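Local coordinates for protein acyl-CoA dehydrogenase (Mycobacterium thermoresistibile, PDB 3PFD) that probably oxidises saturated acyl-CoA thioesters to their 2,3-dehydroacyl-CoA products using a flavin cofactor, here bound in its reduced form, at residues L138-A143 and A148-R153; Y179-V184 and L225-C230; D347-F352 and F361-M366. All coordinates share one frame; numbering follows the deposited sequence.

In the fold
From the N terminus, the three contacts follow one another in series; none nests in or crosses another. Contact 1 closes a short loop between strands 134-137 and 153-157, at the flavin. Contact 2 closes a longer, strand-rich loop and joins the two sheets of the middle domain, 179-184 lying in one and 225-230 in the other. These two touch, for Thr-152 O probably accepts a hydrogen bond from Val-184 N. Contact 3 is about 36 Å from contact 1, centre to centre, in the C-terminal helical domain, where it closes the short loop between helices 326-352 and 363-373. Contacts 1 and 3 meet different cofactors, each shared between two subunits.

Contact 1 of 3, residues L138-A143 and A148-R153; sequences LSEREA and ASMRTR. With FDA (dihydroflavine-adenine dinucleotide), chain B.
Glu-140 reaches Arg-151 and Thr-152 because its CG stands anti to its own carbonyl carbon (chi1 -59°) and the chain then runs out straight, setting the carboxylate against the backbone of 148-153. Each oxygen takes its own peptide N-H: Arg-151 N bonds to Glu-140 OE1 at 2.7 Å, and Thr-152 N to Glu-140 OE2 at 3.0 Å. Both donors arrive on the syn side, the first 28° out of the carboxylate plane, the second nearer to it. The hydroxyl of Thr-152 gives a third bond, OG1 to Glu-140 OE2 at 2.8 Å, from well above that plane. Alongside, Met-150 CE meets Leu-138 CD1 at 3.6 Å, the two side chains crossing at about a right angle. Ala-143, which ends a type I turn begun at Glu-140, rests its CB on Met-150 N. Toward solvent, Glu-142 CB lies over one face of the Arg-151 guanidinium. The other flank of 138-143 meets the flavin: Leu-138 N and Ser-139 N both donate to FDA O2, and FDA N1 donates to Ser-139 OG at 2.7 Å. Three bonds, with a salt bridge from Lys-167, fix the rotation of the buried carboxylate, satisfy both its oxygens and probably keep it ionised, so Glu-140 ties down the loop after the flavin-binding residues; the two N-H groups on O2 would draw electron density toward the N1-C2-O2 edge of the flavin.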
loop_
_atom_site.group_PDB
_atom_site.type_symbol
_atom_site.label_atom_id
_atom_site.label_comp_id
_atom_site.label_asym_id
_atom_site.label_seq_id
_atom_site.Cartn_x
_atom_site.Cartn_y
_atom_site.Cartn_z
ATOM N N LEU C 138 -11.051 28.195 15.587
ATOM C CA LEU C 138 -11.096 27.224 16.669
ATOM C C LEU C 138 -9.700 26.955 17.244
ATOM O O LEU C 138 -9.501 27.048 18.463
ATOM C CB LEU C 138 -11.732 25.903 16.190
ATOM C CG LEU C 138 -11.732 24.726 17.187
ATOM C CD1 LEU C 138 -12.890 24.839 18.149
ATOM C CD2 LEU C 138 -11.813 23.382 16.443
ATOM N N SER C 139 -8.755 26.618 16.362
ATOM C CA SER C 139 -7.409 26.165 16.742
ATOM C C SER C 139 -6.549 27.217 17.463
ATOM O O SER C 139 -6.672 28.419 17.220
ATOM C CB SER C 139 -6.641 25.680 15.501
ATOM O OG SER C 139 -7.333 24.665 14.770
ATOM N N GLU C 140 -5.645 26.738 18.321
ATOM C CA GLU C 140 -4.636 27.583 18.979
ATOM C C GLU C 140 -3.330 26.830 18.896
ATOM O O GLU C 140 -3.319 25.653 18.508
ATOM C CB GLU C 140 -5.007 27.912 20.444
ATOM C CG GLU C 140 -6.321 28.627 20.542
ATOM C CD GLU C 140 -6.768 28.917 21.953
ATOM O OE1 GLU C 140 -5.989 28.665 22.893
ATOM O OE2 GLU C 140 -7.907 29.408 22.114
ATOM N N ARG C 141 -2.229 27.494 19.242
ATOM C CA ARG C 141 -0.916 26.853 19.120
ATOM C C ARG C 141 -0.876 25.566 19.931
ATOM O O ARG C 141 -0.333 24.568 19.468
ATOM C CB ARG C 141 0.238 27.774 19.539
ATOM C CG ARG C 141 0.570 28.869 18.558
ATOM C CD ARG C 141 1.020 28.321 17.170
ATOM N NE ARG C 141 1.061 29.417 16.219
ATOM C CZ ARG C 141 1.157 29.315 14.898
ATOM N NH1 ARG C 141 1.217 28.140 14.304
ATOM N NH2 ARG C 141 1.177 30.422 14.163
ATOM N N GLU C 142 -1.481 25.591 21.119
ATOM C CA GLU C 142 -1.463 24.439 21.996
ATOM C C GLU C 142 -2.781 23.655 22.002
ATOM O O GLU C 142 -2.968 22.741 22.782
ATOM C CB GLU C 142 -1.040 24.871 23.405
ATOM C CG GLU C 142 0.302 25.704 23.420
ATOM C CD GLU C 142 1.514 24.925 22.859
ATOM O OE1 GLU C 142 2.301 25.484 22.083
ATOM O OE2 GLU C 142 1.666 23.732 23.211
ATOM N N ALA C 143 -3.675 23.988 21.083
ATOM C CA ALA C 143 -4.943 23.273 20.968
ATOM C C ALA C 143 -5.268 23.057 19.510
ATOM O O ALA C 143 -5.953 23.870 18.881
ATOM C CB ALA C 143 -6.079 24.030 21.692
ATOM N N ALA C 148 -10.388 21.099 22.613
ATOM C CA ALA C 148 -11.067 21.403 23.874
ATOM C C ALA C 148 -10.113 21.982 24.927
ATOM O O ALA C 148 -10.562 22.460 25.946
ATOM C CB ALA C 148 -11.782 20.145 24.424
ATOM N N SER C 149 -8.802 21.928 24.687
ATOM C CA SER C 149 -7.849 22.498 25.632
ATOM C C SER C 149 -7.526 23.964 25.315
ATOM O O SER C 149 -6.557 24.515 25.827
ATOM C CB SER C 149 -6.573 21.638 25.702
ATOM O OG SER C 149 -5.824 21.753 24.510
ATOM N N MET C 150 -8.363 24.589 24.488
ATOM C CA MET C 150 -8.173 25.968 24.049
ATOM C C MET C 150 -8.168 26.939 25.238
ATOM O O MET C 150 -8.772 26.658 26.277
ATOM C CB MET C 150 -9.254 26.354 23.053
ATOM C CG MET C 150 -10.635 26.592 23.696
ATOM S SD MET C 150 -11.926 27.090 22.547
ATOM C CE MET C 150 -12.225 25.559 21.647
ATOM N N ARG C 151 -7.486 28.070 25.069
ATOM C CA ARG C 151 -7.257 29.022 26.164
ATOM C C ARG C 151 -7.946 30.380 25.997
ATOM O O ARG C 151 -8.192 31.064 26.989
ATOM C CB ARG C 151 -5.750 29.195 26.411
ATOM C CG ARG C 151 -5.117 28.009 27.161
ATOM C CD ARG C 151 -3.610 28.188 27.298
ATOM N NE ARG C 151 -2.883 26.915 27.306
ATOM C CZ ARG C 151 -1.573 26.790 27.079
ATOM N NH1 ARG C 151 -0.825 27.867 26.818
ATOM N NH2 ARG C 151 -1.008 25.587 27.109
ATOM N N THR C 152 -8.263 30.766 24.758
ATOM C CA THR C 152 -8.989 32.016 24.499
ATOM C C THR C 152 -10.269 32.065 25.343
ATOM O O THR C 152 -11.023 31.083 25.375
ATOM C CB THR C 152 -9.333 32.163 22.998
ATOM O OG1 THR C 152 -8.117 32.218 22.241
ATOM C CG2 THR C 152 -10.158 33.422 22.735
ATOM N N ARG C 153 -10.482 33.197 26.028
ATOM C CA ARG C 153 -11.564 33.347 27.020
ATOM C C ARG C 153 -12.666 34.317 26.588
ATOM O O ARG C 153 -12.428 35.266 25.820
ATOM C CB ARG C 153 -11.006 33.782 28.400
HETATM P PA FDA B . -1.346 18.093 16.493
HETATM O O1A FDA B . -2.702 17.932 17.122
HETATM O O2A FDA B . -0.158 18.520 17.320
HETATM O O5B FDA B . -0.997 16.695 15.772
HETATM C C5B FDA B . 0.343 16.250 15.535
HETATM C C4B FDA B . 0.309 14.780 15.092
HETATM O O4B FDA B . -0.149 13.946 16.162
HETATM C C3B FDA B . -0.667 14.553 13.936
HETATM O O3B FDA B . -0.133 13.506 13.114
HETATM C C2B FDA B . -1.921 14.049 14.630
HETATM O O2B FDA B . -2.737 13.234 13.783
HETATM C C1B FDA B . -1.323 13.247 15.763
HETATM N N9A FDA B . -2.267 13.044 16.880
HETATM C C8A FDA B . -2.717 13.984 17.730
HETATM N N7A FDA B . -3.558 13.409 18.627
HETATM C C5A FDA B . -3.641 12.089 18.331
HETATM C C6A FDA B . -4.350 11.016 18.894
HETATM N N6A FDA B . -5.173 11.219 19.970
HETATM N N1A FDA B . -4.207 9.777 18.352
HETATM C C2A FDA B . -3.400 9.603 17.281
HETATM N N3A FDA B . -2.697 10.610 16.715
HETATM C C4A FDA B . -2.812 11.865 17.219
HETATM N N1 FDA B . -8.070 25.550 12.344
HETATM C C2 FDA B . -9.030 26.507 12.531
HETATM O O2 FDA B . -9.503 26.748 13.674
HETATM N N3 FDA B . -9.483 27.220 11.478
HETATM C C4 FDA B . -9.002 26.998 10.233
HETATM O O4 FDA B . -9.454 27.700 9.313
HETATM C C4X FDA B . -8.030 26.003 10.003
HETATM N N5 FDA B . -7.454 25.844 8.794
HETATM C C5X FDA B . -6.215 25.334 8.687
HETATM C C6 FDA B . -5.406 25.618 7.578
HETATM C C7 FDA B . -4.084 25.138 7.528
HETATM C C7M FDA B . -3.211 25.435 6.328
HETATM C C8 FDA B . -3.585 24.349 8.555
HETATM C C8M FDA B . -2.169 23.802 8.524
HETATM C C9 FDA B . -4.387 24.061 9.643
HETATM C C9A FDA B . -5.692 24.560 9.721
HETATM N N10 FDA B . -6.408 24.471 10.934
HETATM C C10 FDA B . -7.566 25.280 11.095
HETATM C "C1'" FDA B . -5.832 23.760 12.077
HETATM C "C2'" FDA B . -5.948 22.238 11.924
HETATM O "O2'" FDA B . -7.297 21.748 12.099
HETATM C "C3'" FDA B . -4.959 21.603 12.878
HETATM O "O3'" FDA B . -3.635 21.738 12.303
HETATM C "C4'" FDA B . -5.271 20.118 13.142
HETATM O "O4'" FDA B . -6.453 19.992 13.936
HETATM C "C5'" FDA B . -4.130 19.409 13.860
HETATM O "O5'" FDA B . -3.696 20.202 14.972
HETATM P P FDA B . -2.126 20.518 15.133
HETATM O O1P FDA B . -1.656 21.167 13.856
HETATM O O2P FDA B . -1.910 21.219 16.454
HETATM O O3P FDA B . -1.453 19.053 15.170
#

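Contact 2 of 3, residues Y179-V184 and L225-C230; sequences YTVMAV and LYFENC
Val-181 faces Phe-227 head-on, the two side chains coming from opposite directions, and the valine holds the far end of the ring in the fork of its two methyls. CG2 of Val-181 is 3.6 Å from Phe-227 CZ, while Val-181 CG1 lies 3.8 Å from that same CZ. The fork is set by the valine's first torsion, which puts CG1 anti to the backbone N (chi1 -175°) and CG2 anti to the carbonyl carbon, so that both branches face the incoming phenyl. Leu-225, two residues earlier on the same strand, also sends its side chain across, toward Tyr-179 rather than Val-181. Its CD1 comes within 3.7 Å of Tyr-179 CD2, and its CD2 within 3.9 Å of Tyr-179 CE2, so both methyls bear on the same side of the phenol, obliquely to the ring. The contact is wholly apolar between the two segments, and its four buried residues form part of the hydrophobic core between the two sheets of the acyl-CoA dehydrogenase middle domain. The one polar group that they bring in, the tyrosine hydroxyl, is hydrogen-bonded to Gly-174 N. With the nearest CA atoms, those of Val-181 and Leu-225, 10.0 Å apart, the strands belong to facing sheets that meet through side chains. Strand 178-184 lies between 134-137 and 194-200 in the mixed sheet, and 222-233 between 160-171 and 206-211 in the antiparallel one. Phe-206 closes in on both aromatic rings, edge-to-face with Tyr-179, and Ala-137 of strand 134-137 packs against Val-181 and Leu-225.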
loop_
_atom_site.group_PDB
_atom_site.type_symbol
_atom_site.label_atom_id
_atom_site.label_comp_id
_atom_site.label_asym_id
_atom_site.label_seq_id
_atom_site.Cartn_x
_atom_site.Cartn_y
_atom_site.Cartn_z
ATOM N N TYR C 179 -16.442 35.914 11.681
ATOM C CA TYR C 179 -15.594 34.863 12.232
ATOM C C TYR C 179 -16.386 34.154 13.307
ATOM O O TYR C 179 -16.874 34.794 14.232
ATOM C CB TYR C 179 -14.325 35.443 12.869
ATOM C CG TYR C 179 -13.293 36.047 11.914
ATOM C CD1 TYR C 179 -13.500 37.294 11.320
ATOM C CD2 TYR C 179 -12.089 35.387 11.644
ATOM C CE1 TYR C 179 -12.560 37.862 10.450
ATOM C CE2 TYR C 179 -11.126 35.957 10.767
ATOM C CZ TYR C 179 -11.368 37.195 10.190
ATOM O OH TYR C 179 -10.436 37.771 9.343
ATOM N N THR C 180 -16.488 32.831 13.191
ATOM C CA THR C 180 -17.038 32.002 14.260
ATOM C C THR C 180 -15.884 31.645 15.195
ATOM O O THR C 180 -14.999 30.858 14.836
ATOM C CB THR C 180 -17.706 30.742 13.672
ATOM O OG1 THR C 180 -18.745 31.143 12.775
ATOM C CG2 THR C 180 -18.279 29.819 14.748
ATOM N N VAL C 181 -15.882 32.244 16.382
ATOM C CA VAL C 181 -14.794 32.041 17.344
ATOM C C VAL C 181 -15.264 31.220 18.548
ATOM O O VAL C 181 -16.327 31.504 19.135
ATOM C CB VAL C 181 -14.218 33.400 17.837
ATOM C CG1 VAL C 181 -13.008 33.176 18.735
ATOM C CG2 VAL C 181 -13.852 34.316 16.666
ATOM N N MET C 182 -14.498 30.191 18.918
ATOM C CA MET C 182 -14.782 29.507 20.185
ATOM C C MET C 182 -13.855 29.996 21.261
ATOM O O MET C 182 -12.664 30.199 21.019
ATOM C CB MET C 182 -14.678 27.980 20.135
ATOM C CG MET C 182 -14.848 27.302 18.827
ATOM S SD MET C 182 -16.417 27.531 17.995
ATOM C CE MET C 182 -15.815 28.329 16.539
ATOM N N ALA C 183 -14.406 30.154 22.461
ATOM C CA ALA C 183 -13.650 30.601 23.607
ATOM C C ALA C 183 -14.256 30.002 24.870
ATOM O O ALA C 183 -15.423 29.618 24.881
ATOM C CB ALA C 183 -13.632 32.118 23.669
ATOM N N VAL C 184 -13.438 29.886 25.907
ATOM C CA VAL C 184 -13.836 29.356 27.195
ATOM C C VAL C 184 -14.718 30.363 27.929
ATOM O O VAL C 184 -14.354 31.534 28.087
ATOM C CB VAL C 184 -12.598 29.033 28.033
ATOM C CG1 VAL C 184 -12.976 28.426 29.384
ATOM C CG2 VAL C 184 -11.683 28.076 27.255
ATOM N N LEU C 225 -4.910 35.261 14.960
ATOM C CA LEU C 225 -5.916 36.273 15.278
ATOM C C LEU C 225 -5.740 36.692 16.720
ATOM O O LEU C 225 -5.488 35.847 17.558
ATOM C CB LEU C 225 -7.334 35.723 15.107
ATOM C CG LEU C 225 -7.836 35.229 13.748
ATOM C CD1 LEU C 225 -9.264 34.717 13.946
ATOM C CD2 LEU C 225 -7.750 36.290 12.631
ATOM N N TYR C 226 -5.876 37.987 17.013
ATOM C CA TYR C 226 -5.742 38.448 18.399
ATOM C C TYR C 226 -7.023 39.098 18.915
ATOM O O TYR C 226 -7.666 39.872 18.219
ATOM C CB TYR C 226 -4.517 39.369 18.601
ATOM C CG TYR C 226 -3.275 38.904 17.847
ATOM C CD1 TYR C 226 -2.592 37.735 18.213
ATOM C CD2 TYR C 226 -2.808 39.627 16.749
ATOM C CE1 TYR C 226 -1.479 37.299 17.502
ATOM C CE2 TYR C 226 -1.690 39.210 16.035
ATOM C CZ TYR C 226 -1.035 38.044 16.413
ATOM O OH TYR C 226 0.064 37.645 15.681
ATOM N N PHE C 227 -7.380 38.756 20.144
ATOM C CA PHE C 227 -8.504 39.371 20.834
ATOM C C PHE C 227 -7.948 40.053 22.100
ATOM O O PHE C 227 -7.396 39.401 22.994
ATOM C CB PHE C 227 -9.599 38.321 21.139
ATOM C CG PHE C 227 -10.050 37.530 19.918
ATOM C CD1 PHE C 227 -11.177 37.903 19.204
ATOM C CD2 PHE C 227 -9.324 36.422 19.476
ATOM C CE1 PHE C 227 -11.587 37.176 18.073
ATOM C CE2 PHE C 227 -9.725 35.694 18.340
ATOM C CZ PHE C 227 -10.849 36.072 17.640
ATOM N N GLU C 228 -8.045 41.379 22.127
ATOM C CA GLU C 228 -7.532 42.184 23.231
ATOM C C GLU C 228 -8.672 43.056 23.767
ATOM O O GLU C 228 -9.081 44.030 23.131
ATOM C CB GLU C 228 -6.334 43.025 22.763
ATOM C CG GLU C 228 -5.857 44.103 23.744
ATOM C CD GLU C 228 -5.188 43.532 24.986
ATOM O OE1 GLU C 228 -4.365 42.599 24.843
ATOM O OE2 GLU C 228 -5.487 44.017 26.108
ATOM N N ASN C 229 -9.192 42.671 24.930
ATOM C CA ASN C 229 -10.438 43.225 25.440
ATOM C C ASN C 229 -11.404 43.462 24.294
ATOM O O ASN C 229 -11.808 44.590 24.031
ATOM C CB ASN C 229 -10.188 44.517 26.236
ATOM C CG ASN C 229 -9.528 44.256 27.579
ATOM O OD1 ASN C 229 -9.772 43.230 28.218
ATOM N ND2 ASN C 229 -8.690 45.188 28.016
ATOM N N CYS C 230 -11.763 42.392 23.601
ATOM C CA CYS C 230 -12.645 42.518 22.459
ATOM C C CYS C 230 -14.100 42.378 22.889
ATOM O O CYS C 230 -14.571 41.282 23.181
ATOM C CB CYS C 230 -12.266 41.515 21.367
ATOM S SG CYS C 230 -13.320 41.570 19.928
#

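Contact 3 of 3, residues D347-F352 and F361-M366; sequences DAVQLF and FPVERM. With FDA (dihydroflavine-adenine dinucleotide), chain D.
Ala-348 opens the contact with its CB 4.1 Å from Val-363 CG1. Val-349 follows: its CG2 rests on the backbone of the other helix, 3.6 Å from Val-363 O, and also approaches Val-363 CG2. Gln-350 turns to the cofactor, its carbonyl O accepting a 2.8 Å hydrogen bond from the ribose hydroxyl O3B of FDA; its amide end is bonded to Lys-371, Gln-374 and Gln-381 of the second subunit. Leu-351 packs on helices 256-280 and 292-321. Phe-352, with CG anti to its carbonyl carbon (chi1 -85°), brings its ring against both Val-363 and Phe-361. Val-363 CG2 sits over one face in a CH-pi contact, 4.1 Å from the ring centroid, while Val-363 CG1 reaches Phe-352 CE1 at 3.6 Å. Phe-361 meets the same ring obliquely, planes 53° apart, its CD1 3.6 Å from Phe-352 CE2. Tyr-277 of helix 256-280 stacks on Phe-352 as well. What joins helix 326-352 to the start of the next helix and to Phe-361 just ahead of it is thus apolar and aromatic, while the polar groups of Gln-350 turn to the adenosine ribose and the second subunit, a division consistent with a cofactor site built at a subunit interface.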
loop_
_atom_site.group_PDB
_atom_site.type_symbol
_atom_site.label_atom_id
_atom_site.label_comp_id
_atom_site.label_asym_id
_atom_site.label_seq_id
_atom_site.Cartn_x
_atom_site.Cartn_y
_atom_site.Cartn_z
ATOM N N ASP C 347 1.534 10.295 -7.937
ATOM C CA ASP C 347 1.549 9.574 -9.218
ATOM C C ASP C 347 1.557 10.490 -10.450
ATOM O O ASP C 347 2.297 10.244 -11.409
ATOM C CB ASP C 347 0.322 8.649 -9.311
ATOM C CG ASP C 347 0.469 7.381 -8.489
ATOM O OD1 ASP C 347 1.587 7.089 -7.940
ATOM O OD2 ASP C 347 -0.566 6.682 -8.375
ATOM N N ALA C 348 0.732 11.531 -10.429
ATOM C CA ALA C 348 0.643 12.446 -11.564
ATOM C C ALA C 348 1.943 13.207 -11.799
ATOM O O ALA C 348 2.372 13.378 -12.948
ATOM C CB ALA C 348 -0.554 13.415 -11.394
ATOM N N VAL C 349 2.570 13.696 -10.726
ATOM C CA VAL C 349 3.929 14.249 -10.869
ATOM C C VAL C 349 4.832 13.212 -11.560
ATOM O O VAL C 349 5.605 13.526 -12.491
ATOM C CB VAL C 349 4.521 14.650 -9.499
ATOM C CG1 VAL C 349 6.011 14.944 -9.632
ATOM C CG2 VAL C 349 3.774 15.886 -8.945
ATOM N N GLN C 350 4.738 11.963 -11.090
ATOM C CA GLN C 350 5.562 10.886 -11.626
ATOM C C GLN C 350 5.340 10.698 -13.122
ATOM O O GLN C 350 6.306 10.519 -13.888
ATOM C CB GLN C 350 5.294 9.568 -10.866
ATOM C CG GLN C 350 6.233 8.408 -11.280
ATOM C CD GLN C 350 7.681 8.643 -10.829
ATOM O OE1 GLN C 350 7.916 9.402 -9.890
ATOM N NE2 GLN C 350 8.649 7.965 -11.473
ATOM N N LEU C 351 4.068 10.732 -13.545
ATOM C CA LEU C 351 3.749 10.449 -14.937
ATOM C C LEU C 351 4.215 11.511 -15.950
ATOM O O LEU C 351 4.362 11.214 -17.128
ATOM C CB LEU C 351 2.263 10.132 -15.104
ATOM C CG LEU C 351 1.883 8.775 -14.524
ATOM C CD1 LEU C 351 0.390 8.596 -14.606
ATOM C CD2 LEU C 351 2.615 7.616 -15.201
ATOM N N PHE C 352 4.437 12.731 -15.482
ATOM C CA PHE C 352 5.017 13.825 -16.299
ATOM C C PHE C 352 6.551 13.722 -16.401
ATOM O O PHE C 352 7.203 14.431 -17.204
ATOM C CB PHE C 352 4.676 15.176 -15.670
ATOM C CG PHE C 352 3.319 15.732 -16.062
ATOM C CD1 PHE C 352 2.142 15.157 -15.593
ATOM C CD2 PHE C 352 3.225 16.844 -16.910
ATOM C CE1 PHE C 352 0.891 15.683 -15.963
ATOM C CE2 PHE C 352 1.979 17.372 -17.263
ATOM C CZ PHE C 352 0.819 16.802 -16.790
ATOM N N PHE C 361 4.284 22.979 -15.176
ATOM C CA PHE C 361 3.023 22.264 -15.195
ATOM C C PHE C 361 2.361 22.332 -13.803
ATOM O O PHE C 361 3.047 22.642 -12.824
ATOM C CB PHE C 361 3.233 20.837 -15.719
ATOM C CG PHE C 361 3.528 20.796 -17.193
ATOM C CD1 PHE C 361 2.485 20.824 -18.114
ATOM C CD2 PHE C 361 4.835 20.814 -17.653
ATOM C CE1 PHE C 361 2.744 20.817 -19.494
ATOM C CE2 PHE C 361 5.118 20.807 -19.022
ATOM C CZ PHE C 361 4.079 20.812 -19.943
ATOM N N PRO C 362 1.037 22.100 -13.722
ATOM C CA PRO C 362 0.304 22.277 -12.450
ATOM C C PRO C 362 0.390 21.115 -11.447
ATOM O O PRO C 362 -0.004 21.278 -10.293
ATOM C CB PRO C 362 -1.158 22.434 -12.915
ATOM C CG PRO C 362 -1.240 21.640 -14.176
ATOM C CD PRO C 362 0.130 21.709 -14.824
ATOM N N VAL C 363 0.868 19.951 -11.872
ATOM C CA VAL C 363 0.772 18.738 -11.025
ATOM C C VAL C 363 1.606 18.820 -9.730
ATOM O O VAL C 363 1.216 18.340 -8.714
ATOM C CB VAL C 363 1.051 17.426 -11.819
ATOM C CG1 VAL C 363 -0.050 17.175 -12.832
ATOM C CG2 VAL C 363 2.451 17.429 -12.508
ATOM N N GLU C 364 2.757 19.453 -9.818
ATOM C CA GLU C 364 3.620 19.803 -8.696
ATOM C C GLU C 364 2.815 20.616 -7.613
ATOM O O GLU C 364 2.823 20.299 -6.414
ATOM C CB GLU C 364 4.718 20.624 -9.396
ATOM C CG GLU C 364 5.775 21.268 -8.712
ATOM C CD GLU C 364 5.379 22.510 -8.011
ATOM O OE1 GLU C 364 4.841 23.492 -8.610
ATOM O OE2 GLU C 364 5.690 22.496 -6.831
ATOM N N ARG C 365 2.104 21.655 -8.040
ATOM C CA ARG C 365 1.242 22.401 -7.107
ATOM C C ARG C 365 0.121 21.532 -6.523
ATOM O O ARG C 365 -0.154 21.550 -5.310
ATOM C CB ARG C 365 0.655 23.641 -7.787
ATOM C CG ARG C 365 -0.304 24.404 -6.902
ATOM C CD ARG C 365 -1.093 25.432 -7.713
ATOM N NE ARG C 365 -2.179 24.885 -8.535
ATOM C CZ ARG C 365 -2.238 24.962 -9.870
ATOM N NH1 ARG C 365 -1.235 25.487 -10.578
ATOM N NH2 ARG C 365 -3.291 24.472 -10.516
ATOM N N MET C 366 -0.514 20.762 -7.390
ATOM C CA MET C 366 -1.546 19.827 -6.965
ATOM C C MET C 366 -1.103 18.853 -5.851
ATOM O O MET C 366 -1.864 18.556 -4.920
ATOM C CB MET C 366 -2.074 19.068 -8.169
ATOM C CG MET C 366 -2.918 19.958 -9.131
ATOM S SD MET C 366 -3.165 19.078 -10.682
ATOM C CE MET C 366 -4.052 20.287 -11.640
HETATM P PA FDA D . 9.709 10.891 -19.863
HETATM O O1A FDA D . 10.806 9.988 -20.357
HETATM O O2A FDA D . 8.838 11.664 -20.803
HETATM O O5B FDA D . 8.732 10.027 -18.919
HETATM C C5B FDA D . 7.416 10.467 -18.607
HETATM C C4B FDA D . 6.751 9.339 -17.832
HETATM O O4B FDA D . 6.621 8.209 -18.721
HETATM C C3B FDA D . 7.557 8.861 -16.627
HETATM O O3B FDA D . 6.674 8.388 -15.624
HETATM C C2B FDA D . 8.228 7.600 -17.140
HETATM O O2B FDA D . 8.532 6.679 -16.098
HETATM C C1B FDA D . 7.195 7.040 -18.107
HETATM N N9A FDA D . 7.816 6.121 -19.096
HETATM C C8A FDA D . 8.661 6.475 -20.089
HETATM N N7A FDA D . 9.014 5.365 -20.763
HETATM C C5A FDA D . 8.374 4.295 -20.213
HETATM C C6A FDA D . 8.358 2.917 -20.486
HETATM N N6A FDA D . 9.092 2.398 -21.520
HETATM N N1A FDA D . 7.607 2.092 -19.694
HETATM C C2A FDA D . 6.873 2.596 -18.677
HETATM N N3A FDA D . 6.883 3.915 -18.406
HETATM C C4A FDA D . 7.620 4.784 -19.150
HETATM N N1 FDA D . 19.642 14.344 -16.826
HETATM C C2 FDA D . 20.939 14.578 -17.137
HETATM O O2 FDA D . 21.383 14.310 -18.271
HETATM N N3 FDA D . 21.770 15.146 -16.229
HETATM C C4 FDA D . 21.351 15.455 -14.992
HETATM O O4 FDA D . 22.183 15.946 -14.204
HETATM C C4X FDA D . 20.024 15.208 -14.623
HETATM N N5 FDA D . 19.527 15.786 -13.513
HETATM C C5X FDA D . 18.179 15.902 -13.315
HETATM C C6 FDA D . 17.691 16.819 -12.378
HETATM C C7 FDA D . 16.334 17.133 -12.318
HETATM C C7M FDA D . 15.865 18.132 -11.287
HETATM C C8 FDA D . 15.426 16.527 -13.187
HETATM C C8M FDA D . 13.930 16.858 -13.162
HETATM C C9 FDA D . 15.914 15.623 -14.129
HETATM C C9A FDA D . 17.270 15.301 -14.205
HETATM N N10 FDA D . 17.770 14.621 -15.346
HETATM C C10 FDA D . 19.167 14.651 -15.587
HETATM C "C1'" FDA D . 16.849 14.069 -16.368
HETATM C "C2'" FDA D . 16.036 12.863 -15.870
HETATM O "O2'" FDA D . 16.879 11.702 -15.872
HETATM C "C3'" FDA D . 14.785 12.675 -16.726
HETATM O "O3'" FDA D . 13.764 13.575 -16.253
HETATM C "C4'" FDA D . 14.254 11.247 -16.620
HETATM O "O4'" FDA D . 15.206 10.375 -17.232
HETATM C "C5'" FDA D . 12.879 11.080 -17.255
HETATM O "O5'" FDA D . 12.836 11.661 -18.566
HETATM P P FDA D . 11.690 12.732 -18.909
HETATM O O1P FDA D . 11.687 13.800 -17.864
HETATM O O2P FDA D . 11.862 13.114 -20.386
HETATM O O3P FDA D . 10.317 11.897 -18.740
#